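Local coordinates for archaeosine synthase (Pyrobaculum calidifontis, PDB 5K0P), which converts the nitrile of preQ0-modified tRNA into the formamidine of archaeosine, using free ammonium as the nitrogen donor, at residues A[66-69]-A[70-74]. Sequence-based numbering, arbitrary orientation.
Sequences AVDL and LEKVK
Lys72 reaches back along its helix to Asp68, one turn earlier, and the two side chains cross at a slant, with a methylene rather than the ammonium group making the touch. Asp68 OD2 sits 3.1 Å from Lys72 CE, whereas its distance to Lys72 NZ is 4.3 Å, too long for a salt bridge. Lys72 CG lies anti to its own carbonyl carbon (chi1 -81°), which sends the chain back over Asp68 O, before a bend at chi4 (-103°) sets the direction of NZ. OD2 takes a hydrogen bond from the Tyr55 hydroxyl, with Arg58 a weak, long ion-pair partner, and NZ has a weak hydrogen bond with Ser54; the attraction between the two charges, at this range, probably adds to these links. With an alanine in place of Lys72, Asp68 would probably lose one of its nearby positive charges and the methylene lying against OD2. Underneath runs regular i to i+4 alpha-helical bonding, including Lys72 N to Asp68 O at 2.9 Å and Val73 N to Leu69 O at 3.0 Å. This is helix 62-77 of the tunnel-fold subunit, laid against its antiparallel four-stranded sheet. On the buried side, Leu69 CD1 meets Val73 CG2 at 4.5 Å, a loose apolar contact, while that same Val73 methyl lies 3.4 Å from Leu69 O. Both residues also pack on Met51 of helix 45-53, and Val73 lies close to Leu43, which contributes to the substrate site shared between adjacent subunits. Leu70, its CB 3.4 Å from Val67 O, carries its branched end to Val84, Ala99 and Ser101 on the sheet.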
loop_
_atom_site.group_PDB
_atom_site.type_symbol
_atom_site.label_atom_id
_atom_site.label_comp_id
_atom_site.label_asym_id
_atom_site.label_seq_id
_atom_site.Cartn_x
_atom_site.Cartn_y
_atom_site.Cartn_z
ATOM N N ALA A 66 -7.133 -28.696 -1.443
ATOM C CA ALA A 66 -8.081 -27.832 -2.190
ATOM C C ALA A 66 -9.254 -28.616 -2.778
ATOM O O ALA A 66 -10.458 -28.203 -2.669
ATOM C CB ALA A 66 -7.351 -27.043 -3.331
ATOM N N VAL A 67 -8.908 -29.772 -3.344
ATOM C CA VAL A 67 -9.896 -30.663 -3.956
ATOM C C VAL A 67 -10.819 -31.310 -2.891
ATOM O O VAL A 67 -12.023 -31.361 -3.049
ATOM C CB VAL A 67 -9.226 -31.705 -4.845
ATOM C CG1 VAL A 67 -10.255 -32.618 -5.393
ATOM C CG2 VAL A 67 -8.467 -31.021 -5.963
ATOM N N ASP A 68 -10.244 -31.717 -1.776
ATOM C CA ASP A 68 -11.017 -32.313 -0.693
ATOM C C ASP A 68 -12.032 -31.310 -0.118
ATOM O O ASP A 68 -13.180 -31.657 0.117
ATOM C CB ASP A 68 -10.095 -32.835 0.411
ATOM C CG ASP A 68 -10.820 -33.667 1.390
ATOM O OD1 ASP A 68 -11.326 -34.728 0.999
ATOM O OD2 ASP A 68 -10.932 -33.243 2.521
ATOM N N LEU A 69 -11.596 -30.078 0.087
ATOM C CA LEU A 69 -12.445 -29.042 0.641
ATOM C C LEU A 69 -13.559 -28.707 -0.380
ATOM O O LEU A 69 -14.674 -28.496 0.012
ATOM C CB LEU A 69 -11.601 -27.791 1.042
ATOM C CG LEU A 69 -12.368 -26.587 1.670
ATOM C CD1 LEU A 69 -13.145 -27.031 2.904
ATOM C CD2 LEU A 69 -11.428 -25.431 2.068
ATOM N N LEU A 70 -13.262 -28.681 -1.665
ATOM C CA LEU A 70 -14.322 -28.539 -2.722
ATOM C C LEU A 70 -15.399 -29.551 -2.619
ATOM O O LEU A 70 -16.635 -29.219 -2.709
ATOM C CB LEU A 70 -13.696 -28.597 -4.101
ATOM C CG LEU A 70 -14.701 -28.328 -5.215
ATOM C CD1 LEU A 70 -14.291 -27.192 -6.113
ATOM C CD2 LEU A 70 -14.844 -29.559 -6.055
ATOM N N GLU A 71 -14.935 -30.797 -2.387
ATOM C CA GLU A 71 -15.834 -31.927 -2.266
ATOM C C GLU A 71 -16.633 -31.780 -0.993
ATOM O O GLU A 71 -17.836 -32.060 -1.062
ATOM C CB GLU A 71 -15.156 -33.291 -2.403
ATOM C CG GLU A 71 -14.803 -33.660 -3.855
ATOM C CD GLU A 71 -16.016 -33.578 -4.881
ATOM O OE1 GLU A 71 -17.196 -34.022 -4.653
ATOM O OE2 GLU A 71 -15.784 -33.040 -5.980
ATOM N N LYS A 72 -16.035 -31.276 0.106
ATOM C CA LYS A 72 -16.810 -31.013 1.301
ATOM C C LYS A 72 -17.921 -30.007 1.116
ATOM O O LYS A 72 -19.071 -30.211 1.611
ATOM C CB LYS A 72 -15.931 -30.532 2.429
ATOM C CG LYS A 72 -15.276 -31.703 3.095
ATOM C CD LYS A 72 -13.999 -31.296 3.758
ATOM C CE LYS A 72 -13.326 -32.499 4.381
ATOM N NZ LYS A 72 -13.596 -32.383 5.797
ATOM N N VAL A 73 -17.588 -28.918 0.413
ATOM C CA VAL A 73 -18.551 -27.845 0.200
ATOM C C VAL A 73 -19.649 -28.307 -0.768
ATOM O O VAL A 73 -20.806 -28.016 -0.548
ATOM C CB VAL A 73 -17.899 -26.547 -0.310
ATOM C CG1 VAL A 73 -18.978 -25.479 -0.609
ATOM C CG2 VAL A 73 -16.902 -26.041 0.709
ATOM N N LYS A 74 -19.300 -29.046 -1.793
ATOM C CA LYS A 74 -20.321 -29.500 -2.705
ATOM C C LYS A 74 -21.265 -30.432 -2.000
ATOM O O LYS A 74 -22.485 -30.398 -2.264
ATOM C CB LYS A 74 -19.745 -30.253 -3.880
ATOM C CG LYS A 74 -19.244 -29.360 -4.982
ATOM C CD LYS A 74 -18.424 -30.125 -5.984
ATOM C CE LYS A 74 -19.225 -31.152 -6.794
ATOM N NZ LYS A 74 -20.018 -30.357 -7.764
#